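Local atomic coordinates of odorant-binding protein 1d (PDB entry 4PT1), a protein that probably binds small hydrophobic odorant molecules and carries them in solution outside the cell. Residues 9-14 against 73-78; 47-52 against 98-103; 67-72 against 86-91. All coordinates share one frame; numbering follows the deposited sequence.

Contact 1 of 3, residues 9-14 against 73-78; sequences GRIMDA and LENVPP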
# COMPACT_ATOMS: atom_id res chain seq x y z
N GLY A 9 -11.64 7.77 -0.80
CA GLY A 9 -11.74 6.36 -0.41
C GLY A 9 -11.27 6.09 1.01
O GLY A 9 -10.67 6.96 1.64
N ARG A 10 -11.55 4.88 1.51
CA ARG A 10 -11.31 4.56 2.92
C ARG A 10 -9.83 4.62 3.32
O ARG A 10 -9.51 5.06 4.42
CB ARG A 10 -11.94 3.22 3.32
CG ARG A 10 -11.45 1.96 2.61
CD ARG A 10 -12.37 0.78 2.95
NE ARG A 10 -11.83 -0.52 2.54
CZ ARG A 10 -12.41 -1.70 2.79
NH1 ARG A 10 -13.56 -1.76 3.46
NH2 ARG A 10 -11.83 -2.84 2.38
N ILE A 11 -8.93 4.21 2.43
CA ILE A 11 -7.51 4.26 2.73
C ILE A 11 -7.00 5.71 2.82
O ILE A 11 -6.29 6.08 3.76
CB ILE A 11 -6.67 3.47 1.70
CG1 ILE A 11 -7.01 1.98 1.79
CG2 ILE A 11 -5.19 3.68 1.96
CD1 ILE A 11 -6.06 1.10 0.99
N MET A 12 -7.38 6.54 1.87
CA MET A 12 -6.95 7.93 1.92
C MET A 12 -7.57 8.64 3.12
O MET A 12 -6.87 9.41 3.81
CB MET A 12 -7.27 8.65 0.61
CG MET A 12 -6.41 8.19 -0.55
SD MET A 12 -4.65 8.47 -0.29
CE MET A 12 -3.91 7.37 -1.50
N ASP A 13 -8.85 8.38 3.39
CA ASP A 13 -9.57 8.97 4.55
C ASP A 13 -8.85 8.70 5.86
O ASP A 13 -8.78 9.58 6.73
CB ASP A 13 -10.99 8.40 4.68
CG ASP A 13 -12.00 9.05 3.73
OD1 ASP A 13 -11.77 10.19 3.25
OD2 ASP A 13 -13.06 8.41 3.48
N ALA A 14 -8.33 7.48 6.02
CA ALA A 14 -7.74 7.04 7.27
C ALA A 14 -6.22 6.90 7.21
O ALA A 14 -5.64 6.27 8.08
CB ALA A 14 -8.38 5.74 7.72
N LEU A 73 -10.00 -4.92 -3.65
CA LEU A 73 -10.75 -4.25 -4.71
C LEU A 73 -11.54 -3.11 -4.13
O LEU A 73 -11.60 -2.03 -4.70
CB LEU A 73 -11.65 -5.22 -5.48
CG LEU A 73 -10.94 -6.33 -6.27
CD1 LEU A 73 -11.92 -7.37 -6.76
CD2 LEU A 73 -10.11 -5.80 -7.44
N GLU A 74 -12.15 -3.33 -2.97
CA GLU A 74 -12.83 -2.24 -2.27
C GLU A 74 -11.86 -1.11 -1.86
O GLU A 74 -12.24 0.07 -1.85
CB GLU A 74 -13.59 -2.75 -1.05
CG GLU A 74 -14.85 -3.53 -1.38
CD GLU A 74 -15.60 -3.93 -0.12
OE1 GLU A 74 -16.04 -3.03 0.64
OE2 GLU A 74 -15.75 -5.16 0.11
N ASN A 75 -10.62 -1.48 -1.53
CA ASN A 75 -9.58 -0.49 -1.14
C ASN A 75 -9.12 0.44 -2.26
O ASN A 75 -8.50 1.47 -1.99
CB ASN A 75 -8.36 -1.18 -0.53
CG ASN A 75 -8.64 -1.76 0.84
OD1 ASN A 75 -9.56 -1.32 1.51
ND2 ASN A 75 -7.87 -2.80 1.24
N VAL A 76 -9.37 0.07 -3.51
CA VAL A 76 -8.97 0.94 -4.64
C VAL A 76 -9.78 2.24 -4.60
O VAL A 76 -11.00 2.18 -4.49
CB VAL A 76 -9.22 0.26 -6.00
CG1 VAL A 76 -8.87 1.21 -7.14
CG2 VAL A 76 -8.43 -1.04 -6.09
N PRO A 77 -9.11 3.41 -4.63
CA PRO A 77 -9.82 4.69 -4.58
C PRO A 77 -10.81 4.80 -5.72
O PRO A 77 -10.52 4.33 -6.82
CB PRO A 77 -8.69 5.71 -4.73
CG PRO A 77 -7.53 5.05 -4.12
CD PRO A 77 -7.66 3.60 -4.49
N PRO A 78 -11.98 5.40 -5.46
CA PRO A 78 -13.03 5.40 -6.49
C PRO A 78 -12.61 6.09 -7.79
O PRO A 78 -13.11 5.73 -8.85
CB PRO A 78 -14.23 6.11 -5.80
CG PRO A 78 -13.65 6.82 -4.64
CD PRO A 78 -12.43 6.06 -4.21
O HOH W 1 -9.69 3.14 -0.34

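Contact 2 of 3, residues 47-52 against 98-103; sequences FKCYLK and EACETA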
# COMPACT_ATOMS: atom_id res chain seq x y z
N PHE A 47 10.14 -1.59 6.82
CA PHE A 47 9.26 -1.01 5.80
C PHE A 47 8.31 -2.07 5.20
O PHE A 47 7.12 -1.83 5.02
CB PHE A 47 10.05 -0.29 4.73
CG PHE A 47 9.18 0.24 3.63
CD1 PHE A 47 8.35 1.31 3.87
CD2 PHE A 47 9.15 -0.37 2.39
CE1 PHE A 47 7.52 1.79 2.87
CE2 PHE A 47 8.32 0.09 1.39
CZ PHE A 47 7.50 1.18 1.64
N LYS A 48 8.81 -3.26 4.89
CA LYS A 48 7.95 -4.34 4.42
C LYS A 48 6.80 -4.65 5.40
O LYS A 48 5.64 -4.86 5.00
CB LYS A 48 8.76 -5.60 4.15
CG LYS A 48 9.90 -5.35 3.17
CD LYS A 48 10.51 -6.64 2.68
CE LYS A 48 11.70 -6.35 1.77
NZ LYS A 48 12.54 -7.56 1.57
N CYS A 49 7.12 -4.68 6.68
CA CYS A 49 6.11 -4.98 7.68
C CYS A 49 5.15 -3.80 7.86
O CYS A 49 4.01 -4.01 8.21
CB CYS A 49 6.77 -5.39 9.00
SG CYS A 49 7.54 -7.04 8.93
N TYR A 50 5.60 -2.59 7.54
CA TYR A 50 4.72 -1.43 7.48
C TYR A 50 3.66 -1.59 6.36
O TYR A 50 2.48 -1.36 6.60
CB TYR A 50 5.54 -0.17 7.28
CG TYR A 50 4.71 1.07 7.10
CD1 TYR A 50 4.22 1.77 8.21
CD2 TYR A 50 4.45 1.57 5.84
CE1 TYR A 50 3.48 2.92 8.04
CE2 TYR A 50 3.69 2.72 5.66
CZ TYR A 50 3.21 3.38 6.76
OH TYR A 50 2.50 4.51 6.57
N LEU A 51 4.08 -1.98 5.15
CA LEU A 51 3.14 -2.33 4.07
C LEU A 51 2.15 -3.41 4.51
O LEU A 51 0.93 -3.28 4.32
CB LEU A 51 3.88 -2.80 2.80
CG LEU A 51 4.76 -1.74 2.11
CD1 LEU A 51 5.47 -2.37 0.92
CD2 LEU A 51 3.97 -0.50 1.69
N LYS A 52 2.69 -4.46 5.13
CA LYS A 52 1.86 -5.54 5.66
C LYS A 52 0.84 -5.00 6.66
O LYS A 52 -0.34 -5.35 6.62
CB LYS A 52 2.75 -6.65 6.26
CG LYS A 52 2.02 -7.79 6.93
CD LYS A 52 1.88 -7.60 8.42
CE LYS A 52 1.45 -8.91 9.07
NZ LYS A 52 1.27 -8.71 10.52
N GLU A 98 6.76 -15.20 3.73
CA GLU A 98 6.57 -14.56 5.02
C GLU A 98 5.62 -13.39 4.86
O GLU A 98 5.74 -12.67 3.89
CB GLU A 98 7.94 -14.12 5.53
CG GLU A 98 7.94 -13.35 6.85
CD GLU A 98 7.96 -11.85 6.66
OE1 GLU A 98 7.26 -11.14 7.41
OE2 GLU A 98 8.68 -11.37 5.76
N ALA A 99 4.69 -13.22 5.81
CA ALA A 99 3.64 -12.19 5.70
C ALA A 99 4.13 -10.82 5.23
O ALA A 99 3.52 -10.23 4.33
CB ALA A 99 2.83 -12.06 6.98
N CYS A 100 5.22 -10.30 5.81
CA CYS A 100 5.77 -9.02 5.39
C CYS A 100 6.31 -8.99 3.94
O CYS A 100 6.09 -8.02 3.21
CB CYS A 100 6.82 -8.51 6.38
SG CYS A 100 6.13 -8.22 8.04
N GLU A 101 7.05 -10.02 3.55
CA GLU A 101 7.63 -10.07 2.19
C GLU A 101 6.47 -10.13 1.19
O GLU A 101 6.48 -9.38 0.22
CB GLU A 101 8.61 -11.27 2.05
CG GLU A 101 9.45 -11.32 0.76
CD GLU A 101 10.46 -10.19 0.62
OE1 GLU A 101 10.79 -9.52 1.61
OE2 GLU A 101 10.97 -9.98 -0.51
N THR A 102 5.48 -10.97 1.47
CA THR A 102 4.23 -11.08 0.67
C THR A 102 3.61 -9.73 0.40
O THR A 102 3.35 -9.37 -0.77
CB THR A 102 3.18 -11.99 1.37
OG1 THR A 102 3.64 -13.35 1.38
CG2 THR A 102 1.79 -11.94 0.68
N ALA A 103 3.37 -8.95 1.46
CA ALA A 103 2.83 -7.60 1.26
C ALA A 103 3.75 -6.76 0.38
O ALA A 103 3.28 -6.13 -0.57
CB ALA A 103 2.60 -6.90 2.60
O HOH W 2 13.56 -8.98 -0.45

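Contact 3 of 3, residues 67-72 against 86-91; sequences FVLEEE and RVVHSC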
# COMPACT_ATOMS: atom_id res chain seq x y z
N PHE A 67 -3.81 -13.09 1.54
CA PHE A 67 -4.41 -12.02 0.70
C PHE A 67 -5.92 -12.19 0.50
O PHE A 67 -6.39 -13.29 0.23
CB PHE A 67 -3.68 -11.95 -0.65
CG PHE A 67 -4.17 -10.86 -1.56
CD1 PHE A 67 -3.87 -9.53 -1.29
CD2 PHE A 67 -4.93 -11.16 -2.67
CE1 PHE A 67 -4.32 -8.53 -2.13
CE2 PHE A 67 -5.37 -10.17 -3.52
CZ PHE A 67 -5.07 -8.86 -3.25
N VAL A 68 -6.68 -11.10 0.65
CA VAL A 68 -8.13 -11.12 0.51
C VAL A 68 -8.57 -10.17 -0.63
O VAL A 68 -8.72 -8.96 -0.45
CB VAL A 68 -8.84 -10.77 1.84
CG1 VAL A 68 -10.34 -10.93 1.71
CG2 VAL A 68 -8.33 -11.67 2.97
N LEU A 69 -8.80 -10.75 -1.80
CA LEU A 69 -9.06 -9.99 -3.05
C LEU A 69 -10.23 -9.02 -2.96
O LEU A 69 -10.11 -7.90 -3.41
CB LEU A 69 -9.29 -10.95 -4.21
CG LEU A 69 -9.69 -10.38 -5.58
CD1 LEU A 69 -8.63 -9.45 -6.14
CD2 LEU A 69 -9.96 -11.53 -6.54
N GLU A 70 -11.34 -9.45 -2.39
CA GLU A 70 -12.57 -8.64 -2.37
C GLU A 70 -12.33 -7.36 -1.58
O GLU A 70 -12.79 -6.28 -1.97
CB GLU A 70 -13.74 -9.45 -1.75
N GLU A 71 -11.58 -7.47 -0.50
CA GLU A 71 -11.26 -6.31 0.32
C GLU A 71 -10.31 -5.37 -0.38
O GLU A 71 -10.44 -4.17 -0.26
CB GLU A 71 -10.68 -6.74 1.67
CG GLU A 71 -11.68 -7.52 2.52
CD GLU A 71 -12.72 -6.68 3.22
OE1 GLU A 71 -12.72 -5.43 3.12
OE2 GLU A 71 -13.58 -7.29 3.89
N GLU A 72 -9.36 -5.90 -1.12
CA GLU A 72 -8.40 -5.05 -1.81
C GLU A 72 -9.07 -4.28 -2.95
O GLU A 72 -8.75 -3.11 -3.16
CB GLU A 72 -7.19 -5.84 -2.31
CG GLU A 72 -6.02 -4.99 -2.79
CD GLU A 72 -5.21 -4.32 -1.68
OE1 GLU A 72 -5.73 -3.96 -0.61
OE2 GLU A 72 -4.01 -4.13 -1.90
N ARG A 86 -7.68 -3.42 -12.35
CA ARG A 86 -6.85 -4.15 -13.33
C ARG A 86 -5.54 -4.57 -12.67
O ARG A 86 -5.14 -5.72 -12.73
CB ARG A 86 -6.59 -3.30 -14.57
CG ARG A 86 -5.92 -4.07 -15.70
CD ARG A 86 -5.65 -3.18 -16.91
NE ARG A 86 -6.86 -2.47 -17.34
N VAL A 87 -4.87 -3.62 -12.02
CA VAL A 87 -3.66 -3.92 -11.26
C VAL A 87 -3.83 -4.98 -10.16
O VAL A 87 -3.04 -5.91 -10.05
CB VAL A 87 -3.10 -2.63 -10.68
CG1 VAL A 87 -2.02 -2.93 -9.66
CG2 VAL A 87 -2.59 -1.75 -11.82
N VAL A 88 -4.89 -4.86 -9.35
CA VAL A 88 -5.11 -5.83 -8.30
C VAL A 88 -5.32 -7.25 -8.86
O VAL A 88 -4.76 -8.21 -8.31
CB VAL A 88 -6.29 -5.43 -7.39
CG1 VAL A 88 -6.64 -6.58 -6.45
CG2 VAL A 88 -5.94 -4.18 -6.61
N HIS A 89 -6.10 -7.36 -9.93
CA HIS A 89 -6.39 -8.67 -10.54
C HIS A 89 -5.14 -9.26 -11.10
O HIS A 89 -4.98 -10.49 -11.09
CB HIS A 89 -7.50 -8.58 -11.59
CG HIS A 89 -8.90 -8.52 -10.99
ND1 HIS A 89 -9.48 -9.59 -10.41
CD2 HIS A 89 -9.83 -7.50 -10.94
CE1 HIS A 89 -10.70 -9.26 -9.97
NE2 HIS A 89 -10.92 -7.97 -10.30
N SER A 90 -4.22 -8.41 -11.58
CA SER A 90 -2.98 -8.91 -12.17
C SER A 90 -1.97 -9.43 -11.11
O SER A 90 -1.03 -10.15 -11.45
CB SER A 90 -2.34 -7.87 -13.09
OG SER A 90 -1.73 -6.80 -12.40
N CYS A 91 -2.21 -9.09 -9.84
CA CYS A 91 -1.25 -9.34 -8.75
C CYS A 91 -1.83 -10.21 -7.63
O CYS A 91 -1.22 -10.36 -6.55
CB CYS A 91 -0.79 -7.99 -8.20
SG CYS A 91 0.18 -7.04 -9.40

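Contact 1 of 3, residues 9-14 against 73-78
The flat guanidinium of Arg10 has CB of Glu74 over one face, set off toward the rim, and the side-chain carbonyl of Asn75 at its edge. There the arginine grips side-on, NE and NH2 both donating to the single oxygen OD1 of Asn75. The distance from NE to OD1 is 2.6 Å, and from NH2 to OD1 it is 2.9 Å. NE lies almost on the C=O axis (169°), whereas NH2 sits above the carbonyl plane, and the amide and guanidinium planes are turned 50° apart. To arrive here CG of Arg10 takes the crowded place between backbone N and carbonyl carbon (chi1 62°), after which the chain runs extended to NE. OE1 of Glu74 is 4.0 Å from NH1 of Arg10, a long salt bridge out of the guanidinium plane in which no N-H points at the oxygen.

Asparagine suits its buried place because both ends of the amide are used: OD1 takes the arginine, and ND2 donates to Phe58 O and Glu72 OE1. Next to the polar grip, CD1 of Ile11 rests 3.6 Å from CB of Asn75. A water links the backbones, accepting from Ile11 N and donating to Asn75 O at 2.6 Å. Gly9, the N-cap of helix 10-13, packs its CA 3.9 Å from CD of Pro78. At its backbone angles a CB would crowd Pro77, Pro78 and the preceding carbonyl, which explains the glycine.

The contact thus fastens the short N-terminal helix 10-13 to the C-terminal part of helix 69-75 at the protein surface. Arg10 NH2 also forms a salt bridge with Glu71 of helix 69-75, while Ile11 and Met12 lean on Phe125 of helix 115-129.

Contact 2 of 3, residues 47-52 against 98-103
One of the three interlocked disulfides of the insect odorant-binding protein fold, Cys49-Cys100, rivets helix 45-57 to the first turn of helix 99-113. The short segments cross steeply, at 78° with their axes 7.5 Å apart, and the sulfurs meet with a chi3 of 107°. In both cysteines SG is anti to the carbonyl carbon.

Beside this bond Lys48 leans across the crossing. Its CB lies 3.7 Å from the backbone oxygen of Cys100, and from CG the chain stretches out extended. CD and CE then run along the carboxylate of Glu101, CD coming within 3.1 Å of OE1. At the tip NZ makes a salt bridge of 2.6 Å to the same OE1, on its syn lone pair. A water accepts from NZ and donates to Glu101 OE2, which also bonds Gln105 NE2. Glu101 starts out facing away from the lysine's helix and is brought round by its bend at chi2 (66°), so that the two long side chains lie side by side. An alanine in place of Lys48 would remove the amine and with it the salt bridge and the water link, and would probably leave Glu101, though still bonded to Gln105, less firmly placed.

Glu98, the N-cap of helix 99-113, folds its carboxylate back over the first turn, OE2 accepting from Glu101 N. Further along the interface Leu51 presents CB to CB of Ala103, while its side chain reaches the ligand pocket. CB of Lys52 rests on Cys100; after the bend at chi2 the chain passes Ala99, and NZ forms a salt bridge with Asp63. Alanine suits the second close approach of the backbones: CB of Ala103 is pressed to 3.4 Å from CA of Lys52, tighter than ordinary van der Waals contact.

Contact 3 of 3, residues 67-72 against 86-91
Two consecutive helices of the odorant-binding protein fold, 69-75 and 81-90, pack against each other here through a small apolar cluster around Val88. Residues 67-72 supply the end of the preceding loop and the first turn of one helix, and residues 86-91 the C-terminal part of the other.

Val88 projects toward residues 67-72 and touches three of their side chains, which its branched, compact shape allows it to do at once. CG1, anti to the backbone N (chi1 171°), meets the tip of Leu69, whose CD1 lies 3.5 Å away. The same methyl approaches the ring of Phe67 at its edge, CZ to CG1 being 4.2 Å. CG2 faces the aliphatic part of Glu72, with CG of Glu72 at 3.9 Å. The other leucine methyl, CD2 of Leu69, comes 4.2 Å from CE1 of His89 on the outer side, and the imidazole is tied through ND1 to Lys92 NZ. No hydrogen bond joins the two segments.

Glu72 shows why a carboxylate can be buried in such a place. Its CG is used as hydrocarbon, and the bend at chi2 (74°) swings the carboxylate to partners elsewhere: OE2 is hydrogen-bonded with Tyr110 OH, and OE1 weakly with Ser60 OG. If the group is ionised, the cost of burying its charge would probably be eased by such bonds. On the other helix, Ser90 turns its OG back to Val87 O at 2.8 Å and is also hydrogen-bonded with Ser113 OG.

Around the cluster, Phe67 leans on Met55 of helix 45-57 and Ile106 of helix 99-113, and Val87 packs on Tyr110 and Ser113. Cys91, at the end of its segment, is bound by a disulfide to Cys109, which anchors this end of the pair to helix 99-113.

In the fold
Contacts 1 and 3 share helix 69-75, and their centres are 13 Å apart; they touch, notably where Leu73 and Val76 pack on Val88. Contact 2 lies on the other side of the chain's centre from contact 1, 19 Å away between centres, and 16 Å from contact 3 without touching it. Along the chain, 9-14 comes first, then 47-52, 67-72, 73-78, 86-91 and 98-103, so contact 1 crosses the other two, while both segments of contact 3 fall between those of contact 2. Such interleaving, together with the disulfides, is consistent with a compact all-helical body in which the N-terminal helix and successive later helices are tied together around the ligand pocket.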